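Side-chain contacts in pyridoxamine 5'-phosphate oxidase-related, FMN-binding protein (Paracoccus denitrificans, PDB 6VNA), which is probably a noncanonical heme oxygenase that degrades c-type heme and belongs to the FMN-binding family related to pyridoxamine 5'-phosphate oxidase: residues Arg14-Gln19 against Thr89-Ser94; Ile44-Asp49 against Pro54-Ala59; Ala110-Leu113 against Lys118-Val121; Ser137-Ala142 against Ala147-Ala152. All coordinates share one frame; numbering follows the deposited sequence.

How the contacts relate
The four contacts form two pairs in and around one antiparallel sheet. Contacts 1 and 4, with centres about 8 Å apart, share a border: Leu139 N lies 2.7 Å from Ser94 O, a probable hydrogen bond between strands 137-141 and 92-101, while Ala17 of helix 11-23 packs on Leu150 of strand 148-151. Contacts 2 and 3, with centres about 11 Å apart, are joined by Trp112, whose ring lies against Ala45 and Leu55 and whose carbonyl probably takes a hydrogen bond from Gln47. Contacts 3 and 4 lie on opposite sides of the chain's centre, their centres about 29 Å apart. Contact 2 is nested in the long chain loop closed by contact 1.

Contact 1 of 4, residues Arg14-Gln19 against Thr89-Ser94; sequences RALARQ and THARLS
No flat group enters the touch of Leu16 and Ala17 with Ala91 and Leu93; the guanidinium of Arg92 beside it turns an edge to its own segment. There Arg92 NH1 donates to His90 O over 2.9 Å, with the acceptor close to the guanidinium plane and the donor reached almost straight off the carbonyl, at a C=O...N angle of 160°. NH1 also bonds Met88 O, so two carbonyls of the preceding turn fix the rotation of the group. Arg92 starts away from the helix, whereas Ala91 and Leu93, its neighbours in sequence, both start toward it, as expected for alternating residues of an extended chain.

The apolar touch is slight and made by methyl groups. Leu93 carries its CG anti to the backbone N (chi1 174°), and its CD2 branch comes up to Ala17, 3.9 Å from Ala17 O and 4.3 Å from Ala17 CB. In the split-barrel fold of this FMN-binding family, helix 11-23 here packs over the start of strand 92-101 and over the hairpin beside it, with Leu150 of that hairpin touching both Ala17 and Leu93. Leu20 and Leu21 from the next turn of the helix add to the cover of Leu93.

At the outer end of the contact, Leu16 reaches with CD2 to Ala91 CB at 4.3 Å, and its side chain also rests on Leu140. Facing the dimer partner instead, Ser94 OG is hydrogen-bonded to Val41 O of the second subunit, and Arg92 packs on Arg43 of that same subunit.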
loop_
_atom_site.group_PDB
_atom_site.type_symbol
_atom_site.label_atom_id
_atom_site.label_comp_id
_atom_site.label_asym_id
_atom_site.label_seq_id
_atom_site.Cartn_x
_atom_site.Cartn_y
_atom_site.Cartn_z
ATOM N N ARG A 14 -1.507 20.928 1.178
ATOM C CA ARG A 14 -1.744 20.505 2.582
ATOM C C ARG A 14 -3.197 20.066 2.727
ATOM O O ARG A 14 -3.442 18.993 3.320
ATOM C CB ARG A 14 -1.367 21.621 3.570
ATOM C CG ARG A 14 0.129 21.933 3.623
ATOM C CD ARG A 14 0.588 22.934 4.684
ATOM N NE ARG A 14 2.023 23.109 4.483
ATOM C CZ ARG A 14 2.633 24.135 3.885
ATOM N NH1 ARG A 14 1.954 25.195 3.476
ATOM N NH2 ARG A 14 3.945 24.104 3.718
ATOM N N ALA A 15 -4.134 20.857 2.197
ATOM C CA ALA A 15 -5.600 20.639 2.348
ATOM C C ALA A 15 -6.029 19.381 1.557
ATOM O O ALA A 15 -6.855 18.569 2.064
ATOM C CB ALA A 15 -6.328 21.882 1.896
ATOM N N LEU A 16 -5.473 19.176 0.358
ATOM C CA LEU A 16 -5.772 17.941 -0.406
ATOM C C LEU A 16 -5.383 16.718 0.442
ATOM O O LEU A 16 -6.244 15.810 0.601
ATOM C CB LEU A 16 -5.040 17.961 -1.747
ATOM C CG LEU A 16 -5.446 16.802 -2.648
ATOM C CD1 LEU A 16 -6.969 16.669 -2.694
ATOM C CD2 LEU A 16 -4.845 16.951 -4.039
ATOM N N ALA A 17 -4.169 16.726 1.022
ATOM C CA ALA A 17 -3.622 15.640 1.880
ATOM C C ALA A 17 -4.555 15.383 3.057
ATOM O O ALA A 17 -4.825 14.209 3.348
ATOM C CB ALA A 17 -2.245 15.986 2.380
ATOM N N ARG A 18 -4.995 16.446 3.728
ATOM C CA ARG A 18 -5.903 16.345 4.900
ATOM C C ARG A 18 -7.275 15.836 4.458
ATOM O O ARG A 18 -7.910 15.085 5.255
ATOM C CB ARG A 18 -6.033 17.705 5.587
ATOM C CG ARG A 18 -4.722 18.229 6.150
ATOM C CD ARG A 18 -4.940 19.327 7.172
ATOM N NE ARG A 18 -3.657 19.850 7.636
ATOM C CZ ARG A 18 -3.019 20.900 7.125
ATOM N NH1 ARG A 18 -3.535 21.580 6.113
ATOM N NH2 ARG A 18 -1.857 21.265 7.640
ATOM N N GLN A 19 -7.729 16.246 3.258
ATOM C CA GLN A 19 -9.073 15.889 2.725
ATOM C C GLN A 19 -9.083 14.393 2.376
ATOM O O GLN A 19 -10.117 13.724 2.676
ATOM C CB GLN A 19 -9.454 16.762 1.518
ATOM C CG GLN A 19 -9.929 18.164 1.890
ATOM C CD GLN A 19 -9.990 19.164 0.749
ATOM O OE1 GLN A 19 -9.212 19.141 -0.196
ATOM N NE2 GLN A 19 -10.928 20.089 0.842
ATOM N N THR A 89 -4.378 9.015 -12.648
ATOM C CA THR A 89 -4.798 10.441 -12.515
ATOM C C THR A 89 -5.540 10.662 -11.188
ATOM O O THR A 89 -5.918 11.789 -10.930
ATOM C CB THR A 89 -5.681 10.899 -13.684
ATOM O OG1 THR A 89 -6.956 10.280 -13.531
ATOM C CG2 THR A 89 -5.096 10.559 -15.038
ATOM N N HIS A 90 -5.779 9.628 -10.390
ATOM C CA HIS A 90 -6.414 9.765 -9.055
ATOM C C HIS A 90 -5.408 10.406 -8.105
ATOM O O HIS A 90 -4.197 10.121 -8.251
ATOM C CB HIS A 90 -6.838 8.414 -8.493
ATOM C CG HIS A 90 -7.839 7.673 -9.317
ATOM N ND1 HIS A 90 -8.370 6.456 -8.909
ATOM C CD2 HIS A 90 -8.436 7.976 -10.488
ATOM C CE1 HIS A 90 -9.227 6.031 -9.810
ATOM N NE2 HIS A 90 -9.291 6.948 -10.785
ATOM N N ALA A 91 -5.889 11.247 -7.188
ATOM C CA ALA A 91 -5.065 11.863 -6.128
ATOM C C ALA A 91 -4.720 10.762 -5.122
ATOM O O ALA A 91 -5.606 9.897 -4.828
ATOM C CB ALA A 91 -5.793 13.018 -5.479
ATOM N N ARG A 92 -3.506 10.788 -4.585
ATOM C CA ARG A 92 -3.043 9.727 -3.659
ATOM C C ARG A 92 -1.883 10.208 -2.802
ATOM O O ARG A 92 -0.985 10.943 -3.288
ATOM C CB ARG A 92 -2.598 8.504 -4.452
ATOM C CG ARG A 92 -1.506 8.830 -5.452
ATOM C CD ARG A 92 -1.809 8.060 -6.711
ATOM N NE ARG A 92 -0.694 8.029 -7.638
ATOM C CZ ARG A 92 -0.711 8.469 -8.880
ATOM N NH1 ARG A 92 -1.787 9.049 -9.401
ATOM N NH2 ARG A 92 0.387 8.341 -9.595
ATOM N N LEU A 93 -1.916 9.781 -1.554
ATOM C CA LEU A 93 -0.975 10.225 -0.501
ATOM C C LEU A 93 -0.215 8.993 -0.003
ATOM O O LEU A 93 -0.905 7.982 0.334
ATOM C CB LEU A 93 -1.809 10.873 0.610
ATOM C CG LEU A 93 -0.993 11.263 1.832
ATOM C CD1 LEU A 93 0.025 12.329 1.452
ATOM C CD2 LEU A 93 -1.910 11.718 2.965
ATOM N N SER A 94 1.121 9.048 -0.035
ATOM C CA SER A 94 2.045 8.034 0.546
ATOM C C SER A 94 2.494 8.548 1.902
ATOM O O SER A 94 3.084 9.636 1.938
ATOM C CB SER A 94 3.272 7.794 -0.286
ATOM O OG SER A 94 2.950 7.161 -1.505
#

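Contact 2 of 4, residues Ile44-Asp49 against Pro54-Ala59; sequences IALQTD and PLALLA
Ile44 meets Leu58 and Ala56 through two different branches, sorted by a chi1 of 61° that sets CG1 between the backbone N and the carbonyl carbon and CG2 beside the N. CG2 presses on Leu58 CD2 at 3.4 Å, tighter than usual carbon packing, while CG1 carries CD1 to 3.7 Å from Ala56 CB. Leu46, with CG anti to its N (chi1 180°), lays CD1 over the opposite strand, 3.4 Å from Leu55 O and next to the methyl of Ala56 and Pro54 CB.

The backbones form an antiparallel hairpin. Gln47 and Leu55 are a hydrogen-bonded pair, with Leu55 N to Gln47 O at 2.7 Å and Gln47 N to Leu55 O at 3.0 Å. Farther along, a water accepts from Ala45 N and donates to Leu57 O, bridging the strands next to the longer direct bond from Leu57 N to Ala45 O (3.2 Å). Leu46 and Ala56 face the barrel interior, where Leu46 touches Leu76 and Ile78 of strand 73-79; Ala45, Leu55 and Leu57 lie under Trp112 of helix 108-115.

At the turn, Leu55 CD2 touches Asp49 CB at 3.9 Å, the two side chains crossing at about a right angle. The carboxylate of Asp49 forms salt bridges with Arg108 through OD2 and with Arg132 through OD1, and these two cations would probably keep this buried acid ionised despite nearby Asp51.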
loop_
_atom_site.group_PDB
_atom_site.type_symbol
_atom_site.label_atom_id
_atom_site.label_comp_id
_atom_site.label_asym_id
_atom_site.label_seq_id
_atom_site.Cartn_x
_atom_site.Cartn_y
_atom_site.Cartn_z
ATOM N N ILE A 44 -6.107 -2.779 3.837
ATOM C CA ILE A 44 -6.645 -2.664 5.223
ATOM C C ILE A 44 -7.787 -1.644 5.314
ATOM O O ILE A 44 -7.821 -0.683 4.535
ATOM C CB ILE A 44 -5.522 -2.261 6.195
ATOM C CG1 ILE A 44 -4.910 -0.906 5.832
ATOM C CG2 ILE A 44 -4.475 -3.358 6.280
ATOM C CD1 ILE A 44 -4.361 -0.145 7.016
ATOM N N ALA A 45 -8.652 -1.829 6.299
ATOM C CA ALA A 45 -9.599 -0.794 6.763
ATOM C C ALA A 45 -8.762 0.262 7.480
ATOM O O ALA A 45 -7.906 -0.107 8.297
ATOM C CB ALA A 45 -10.667 -1.387 7.648
ATOM N N LEU A 46 -8.906 1.507 7.069
ATOM C CA LEU A 46 -8.147 2.643 7.631
ATOM C C LEU A 46 -9.023 3.895 7.639
ATOM O O LEU A 46 -9.555 4.263 6.582
ATOM C CB LEU A 46 -6.899 2.922 6.798
ATOM C CG LEU A 46 -6.083 4.094 7.343
ATOM C CD1 LEU A 46 -5.043 3.598 8.346
ATOM C CD2 LEU A 46 -5.440 4.877 6.226
ATOM N N GLN A 47 -9.115 4.527 8.800
ATOM C CA GLN A 47 -9.727 5.856 9.019
ATOM C C GLN A 47 -8.706 6.710 9.776
ATOM O O GLN A 47 -7.557 6.268 9.894
ATOM C CB GLN A 47 -11.031 5.658 9.783
ATOM C CG GLN A 47 -12.010 4.744 9.067
ATOM C CD GLN A 47 -13.310 4.619 9.826
ATOM O OE1 GLN A 47 -13.648 5.456 10.659
ATOM N NE2 GLN A 47 -14.022 3.538 9.590
ATOM N N THR A 48 -9.102 7.896 10.230
ATOM C CA THR A 48 -8.346 8.738 11.192
ATOM C C THR A 48 -9.021 8.609 12.557
ATOM O O THR A 48 -10.173 8.227 12.549
ATOM C CB THR A 48 -8.341 10.185 10.700
ATOM O OG1 THR A 48 -9.716 10.564 10.611
ATOM C CG2 THR A 48 -7.662 10.345 9.362
ATOM N N ASP A 49 -8.368 8.922 13.681
ATOM C CA ASP A 49 -9.130 9.225 14.931
ATOM C C ASP A 49 -9.148 10.748 15.128
ATOM O O ASP A 49 -8.741 11.472 14.181
ATOM C CB ASP A 49 -8.732 8.375 16.155
ATOM C CG ASP A 49 -7.266 8.281 16.524
ATOM O OD1 ASP A 49 -6.454 9.028 15.932
ATOM O OD2 ASP A 49 -6.955 7.455 17.414
ATOM N N PRO A 54 -3.764 8.645 11.170
ATOM C CA PRO A 54 -4.218 7.400 10.556
ATOM C C PRO A 54 -4.424 6.300 11.600
ATOM O O PRO A 54 -3.639 6.177 12.511
ATOM C CB PRO A 54 -3.082 6.999 9.615
ATOM C CG PRO A 54 -2.401 8.313 9.288
ATOM C CD PRO A 54 -2.582 9.199 10.514
ATOM N N LEU A 55 -5.507 5.553 11.470
ATOM C CA LEU A 55 -5.908 4.517 12.447
ATOM C C LEU A 55 -6.322 3.295 11.648
ATOM O O LEU A 55 -7.255 3.426 10.865
ATOM C CB LEU A 55 -7.077 5.053 13.274
ATOM C CG LEU A 55 -7.673 4.103 14.310
ATOM C CD1 LEU A 55 -6.688 3.847 15.444
ATOM C CD2 LEU A 55 -8.983 4.672 14.848
ATOM N N ALA A 56 -5.624 2.180 11.833
ATOM C CA ALA A 56 -5.805 0.935 11.062
ATOM C C ALA A 56 -6.568 -0.036 11.956
ATOM O O ALA A 56 -6.455 0.085 13.181
ATOM C CB ALA A 56 -4.448 0.417 10.636
ATOM N N LEU A 57 -7.359 -0.926 11.375
ATOM C CA LEU A 57 -8.021 -2.029 12.113
ATOM C C LEU A 57 -7.539 -3.346 11.484
ATOM O O LEU A 57 -7.919 -3.633 10.325
ATOM C CB LEU A 57 -9.535 -1.826 12.019
ATOM C CG LEU A 57 -10.416 -2.868 12.710
ATOM C CD1 LEU A 57 -10.114 -2.963 14.188
ATOM C CD2 LEU A 57 -11.891 -2.546 12.512
ATOM N N LEU A 58 -6.690 -4.094 12.195
ATOM C CA LEU A 58 -6.040 -5.325 11.673
ATOM C C LEU A 58 -6.509 -6.527 12.483
ATOM O O LEU A 58 -6.747 -6.362 13.683
ATOM C CB LEU A 58 -4.519 -5.173 11.761
ATOM C CG LEU A 58 -3.930 -3.918 11.117
ATOM C CD1 LEU A 58 -2.421 -3.947 11.157
ATOM C CD2 LEU A 58 -4.391 -3.752 9.686
ATOM N N ALA A 59 -6.660 -7.676 11.818
ATOM C CA ALA A 59 -6.724 -9.027 12.428
ATOM C C ALA A 59 -5.391 -9.269 13.147
ATOM O O ALA A 59 -4.334 -9.269 12.478
ATOM C CB ALA A 59 -6.995 -10.071 11.378
HETATM O O HOH W 1 -7.961 -4.571 7.847
#

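Contact 3 of 4, residues Ala110-Leu113 against Lys118-Val121; sequences ARWL and KAKV
Ala119 packs snugly against Trp112, its methyl set at the rim of the indole and close to the ring plane. CB lies 3.6 Å from Trp112 NE1 and 3.8 Å from Trp112 CD1, so the alanine meets the pyrrole edge and not a face of the ring. Trp112 keeps CG anti to its backbone N (chi1 -168°), which swings the indole off the helix, and the ring meets Phe130 edge-to-face. Beside it, Leu113 pushes its CD1 branch against the backbone of the other segment, 3.5 Å from Lys120 N and 3.7 Å from Ala119 C.

The segment 118-121 belongs to the loop that follows helix 108-115 and leads to strand 128-135 of the split barrel. The chain thus doubles back on the helix it has just left, and the helix itself lies across the outside of the hairpin of strands 39-48 and 54-59, where Gln47 NE2 is hydrogen-bonded to Trp112 O.

Toward solvent the packing thins. Lys120 contributes little more than its CB, 4.0 Å from Leu113 CD1, before its bent chain carries the ammonium away from the helix. Lys118 starts away from the helix, and its NZ forms a salt bridge with Asp116, two residues earlier. Although exposed, Lys118 also touches Met88 of the second subunit.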
loop_
_atom_site.group_PDB
_atom_site.type_symbol
_atom_site.label_atom_id
_atom_site.label_comp_id
_atom_site.label_asym_id
_atom_site.label_seq_id
_atom_site.Cartn_x
_atom_site.Cartn_y
_atom_site.Cartn_z
ATOM N N ALA A 110 -17.236 3.098 17.297
ATOM C CA ALA A 110 -18.510 3.858 17.152
ATOM C C ALA A 110 -18.339 4.946 16.091
ATOM O O ALA A 110 -19.117 4.950 15.127
ATOM C CB ALA A 110 -18.949 4.468 18.470
ATOM N N ARG A 111 -17.374 5.851 16.284
ATOM C CA ARG A 111 -16.861 6.726 15.201
ATOM C C ARG A 111 -16.675 5.840 13.959
ATOM O O ARG A 111 -17.201 6.166 12.870
ATOM C CB ARG A 111 -15.547 7.382 15.636
ATOM C CG ARG A 111 -15.059 8.509 14.739
ATOM C CD ARG A 111 -13.685 9.012 15.162
ATOM N NE ARG A 111 -13.238 10.227 14.479
ATOM C CZ ARG A 111 -12.776 10.303 13.228
ATOM N NH1 ARG A 111 -12.692 9.219 12.477
ATOM N NH2 ARG A 111 -12.396 11.467 12.726
ATOM N N TRP A 112 -15.990 4.716 14.147
ATOM C CA TRP A 112 -15.543 3.824 13.057
ATOM C C TRP A 112 -16.767 3.301 12.299
ATOM O O TRP A 112 -16.728 3.291 11.042
ATOM C CB TRP A 112 -14.646 2.700 13.604
ATOM C CG TRP A 112 -13.962 1.960 12.499
ATOM C CD1 TRP A 112 -14.538 1.054 11.658
ATOM C CD2 TRP A 112 -12.604 2.123 12.046
ATOM N NE1 TRP A 112 -13.626 0.622 10.732
ATOM C CE2 TRP A 112 -12.426 1.250 10.953
ATOM C CE3 TRP A 112 -11.516 2.897 12.464
ATOM C CZ2 TRP A 112 -11.210 1.138 10.273
ATOM C CZ3 TRP A 112 -10.314 2.779 11.802
ATOM C CH2 TRP A 112 -10.171 1.921 10.709
ATOM N N LEU A 113 -17.819 2.895 13.013
ATOM C CA LEU A 113 -19.025 2.297 12.371
ATOM C C LEU A 113 -19.844 3.394 11.669
ATOM O O LEU A 113 -20.279 3.168 10.512
ATOM C CB LEU A 113 -19.855 1.533 13.405
ATOM C CG LEU A 113 -20.710 0.404 12.826
ATOM C CD1 LEU A 113 -19.833 -0.688 12.227
ATOM C CD2 LEU A 113 -21.639 -0.179 13.883
ATOM N N LYS A 118 -20.401 -1.413 7.106
ATOM C CA LYS A 118 -19.873 -2.740 6.671
ATOM C C LYS A 118 -18.910 -3.320 7.721
ATOM O O LYS A 118 -18.906 -4.559 7.886
ATOM C CB LYS A 118 -19.169 -2.596 5.314
ATOM C CG LYS A 118 -18.428 -3.831 4.806
ATOM C CD LYS A 118 -16.968 -3.954 5.249
ATOM C CE LYS A 118 -16.021 -2.992 4.557
ATOM N NZ LYS A 118 -14.864 -2.654 5.418
ATOM N N ALA A 119 -18.122 -2.467 8.392
ATOM C CA ALA A 119 -17.054 -2.847 9.350
ATOM C C ALA A 119 -17.634 -3.268 10.711
ATOM O O ALA A 119 -16.895 -3.153 11.711
ATOM C CB ALA A 119 -16.077 -1.704 9.503
ATOM N N LYS A 120 -18.881 -3.756 10.764
ATOM C CA LYS A 120 -19.419 -4.475 11.951
ATOM C C LYS A 120 -18.893 -5.917 11.935
ATOM O O LYS A 120 -18.465 -6.408 13.007
ATOM C CB LYS A 120 -20.951 -4.472 11.991
ATOM C CG LYS A 120 -21.569 -4.796 13.353
ATOM C CD LYS A 120 -20.719 -5.707 14.245
ATOM C CE LYS A 120 -21.391 -6.191 15.512
ATOM N NZ LYS A 120 -21.854 -7.593 15.378
ATOM N N VAL A 121 -18.911 -6.569 10.769
ATOM C CA VAL A 121 -18.336 -7.937 10.568
ATOM C C VAL A 121 -17.035 -8.056 11.388
ATOM O O VAL A 121 -16.938 -8.996 12.193
ATOM C CB VAL A 121 -18.150 -8.273 9.067
ATOM C CG1 VAL A 121 -17.098 -7.410 8.387
ATOM C CG2 VAL A 121 -17.847 -9.748 8.842
#

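Contact 4 of 4, residues Ser137-Ala142 against Ala147-Ala152; sequences SGLLNA and AFKLTA
The beta hairpin of strands 137-141 and 148-151 is built on two hydrogen-bonded pairs, Leu140 with Phe148 and Gly138 with Leu150. The first is the firmer. Leu140 N gives a nearly straight bond to Phe148 O (2.7 Å, 173° at the hydrogen), and Phe148 N returns one to Leu140 O over 2.8 Å, each donor lying in the plane of the carbonyl it meets. In the second pair, Leu150 N reaches Gly138 O at 2.8 Å from above the carbonyl plane, and the return bond from Gly138 N to Leu150 O is bent and weak.

Side chains follow the pairing. Leu140 and Phe148 run side by side in the same direction, with Leu140 CD2 meeting the ring obliquely, 3.8 Å from Phe148 CD1. Leu150 sets CG beside its backbone N (chi1 -62°) and sends CD1 diagonally across to Leu140 CB at 3.9 Å. These three residues make an apolar face beneath helix 11-23, where Ala13 touches Leu140 and Phe148, and Leu20 touches Leu140.

On the reverse face Leu139 lies alongside Lys149, its CD1 4.1 Å from Lys149 CG, and packs on Ala63 of the second subunit. Near the turn, Ala147 is held tightly against Leu140 O, a non-bonding approach that accompanies the bond from Phe148 N to the same oxygen. Strand 137-141 bonds along its other edge to strand 92-101, so the hairpin extends the antiparallel sheet, with side chains pointing alternately to the apolar and the mixed face, as in an antiparallel beta hairpin.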
loop_
_atom_site.group_PDB
_atom_site.type_symbol
_atom_site.label_atom_id
_atom_site.label_comp_id
_atom_site.label_asym_id
_atom_site.label_seq_id
_atom_site.Cartn_x
_atom_site.Cartn_y
_atom_site.Cartn_z
ATOM N N SER A 137 6.787 11.320 7.574
ATOM C CA SER A 137 6.842 12.028 6.267
ATOM C C SER A 137 5.740 11.552 5.292
ATOM O O SER A 137 5.073 10.523 5.548
ATOM C CB SER A 137 8.213 11.887 5.659
ATOM O OG SER A 137 8.352 10.637 5.005
ATOM N N GLY A 138 5.547 12.292 4.203
ATOM C CA GLY A 138 4.461 12.079 3.230
ATOM C C GLY A 138 4.855 12.456 1.815
ATOM O O GLY A 138 5.628 13.414 1.632
ATOM N N LEU A 139 4.309 11.754 0.831
ATOM C CA LEU A 139 4.417 12.129 -0.603
ATOM C C LEU A 139 2.999 12.339 -1.165
ATOM O O LEU A 139 2.188 11.393 -1.119
ATOM C CB LEU A 139 5.175 11.006 -1.316
ATOM C CG LEU A 139 6.103 11.424 -2.453
ATOM C CD1 LEU A 139 6.914 12.660 -2.090
ATOM C CD2 LEU A 139 7.027 10.278 -2.833
ATOM N N LEU A 140 2.663 13.546 -1.609
ATOM C CA LEU A 140 1.331 13.815 -2.216
ATOM C C LEU A 140 1.481 13.767 -3.727
ATOM O O LEU A 140 2.300 14.530 -4.269
ATOM C CB LEU A 140 0.759 15.181 -1.815
ATOM C CG LEU A 140 -0.606 15.518 -2.433
ATOM C CD1 LEU A 140 -1.677 14.487 -2.057
ATOM C CD2 LEU A 140 -1.067 16.903 -2.006
ATOM N N ASN A 141 0.657 12.962 -4.382
ATOM C CA ASN A 141 0.557 12.984 -5.858
ATOM C C ASN A 141 -0.877 13.405 -6.215
ATOM O O ASN A 141 -1.796 12.651 -5.907
ATOM C CB ASN A 141 1.024 11.655 -6.431
ATOM C CG ASN A 141 1.024 11.702 -7.934
ATOM O OD1 ASN A 141 0.185 12.390 -8.523
ATOM N ND2 ASN A 141 1.942 10.974 -8.550
ATOM N N ALA A 142 -1.048 14.579 -6.826
ATOM C CA ALA A 142 -2.352 15.260 -7.047
ATOM C C ALA A 142 -3.080 14.650 -8.246
ATOM O O ALA A 142 -4.293 14.916 -8.387
ATOM C CB ALA A 142 -2.157 16.739 -7.254
ATOM N N ALA A 147 4.955 15.701 -7.513
ATOM C CA ALA A 147 4.488 15.400 -6.146
ATOM C C ALA A 147 4.902 16.516 -5.190
ATOM O O ALA A 147 5.796 17.303 -5.529
ATOM C CB ALA A 147 5.062 14.087 -5.701
ATOM N N PHE A 148 4.279 16.553 -4.018
ATOM C CA PHE A 148 4.675 17.386 -2.858
ATOM C C PHE A 148 5.235 16.479 -1.756
ATOM O O PHE A 148 4.591 15.435 -1.446
ATOM C CB PHE A 148 3.469 18.175 -2.338
ATOM C CG PHE A 148 2.754 18.960 -3.402
ATOM C CD1 PHE A 148 1.704 18.406 -4.119
ATOM C CD2 PHE A 148 3.152 20.249 -3.712
ATOM C CE1 PHE A 148 1.060 19.132 -5.112
ATOM C CE2 PHE A 148 2.502 20.976 -4.701
ATOM C CZ PHE A 148 1.456 20.418 -5.400
ATOM N N LYS A 149 6.373 16.874 -1.172
ATOM C CA LYS A 149 6.915 16.324 0.105
ATOM C C LYS A 149 6.192 16.986 1.281
ATOM O O LYS A 149 6.102 18.211 1.296
ATOM C CB LYS A 149 8.423 16.555 0.221
ATOM C CG LYS A 149 9.256 15.686 -0.703
ATOM C CD LYS A 149 10.670 15.446 -0.217
ATOM C CE LYS A 149 11.465 14.585 -1.179
ATOM N NZ LYS A 149 12.780 14.191 -0.624
ATOM N N LEU A 150 5.689 16.193 2.227
ATOM C CA LEU A 150 4.890 16.689 3.371
ATOM C C LEU A 150 5.555 16.277 4.688
ATOM O O LEU A 150 6.124 15.177 4.757
ATOM C CB LEU A 150 3.483 16.097 3.258
ATOM C CG LEU A 150 2.684 16.485 2.015
ATOM C CD1 LEU A 150 1.381 15.716 1.966
ATOM C CD2 LEU A 150 2.395 17.969 2.000
ATOM N N THR A 151 5.473 17.144 5.695
ATOM C CA THR A 151 5.862 16.848 7.095
ATOM C C THR A 151 4.634 16.253 7.775
ATOM O O THR A 151 3.570 16.184 7.114
ATOM C CB THR A 151 6.343 18.097 7.846
ATOM O OG1 THR A 151 5.199 18.862 8.239
ATOM C CG2 THR A 151 7.289 18.938 7.018
ATOM N N ALA A 152 4.765 15.883 9.046
ATOM C CA ALA A 152 3.689 15.244 9.830
ATOM C C ALA A 152 2.642 16.302 10.194
ATOM O O ALA A 152 1.446 15.947 10.298
ATOM C CB ALA A 152 4.262 14.565 11.044
#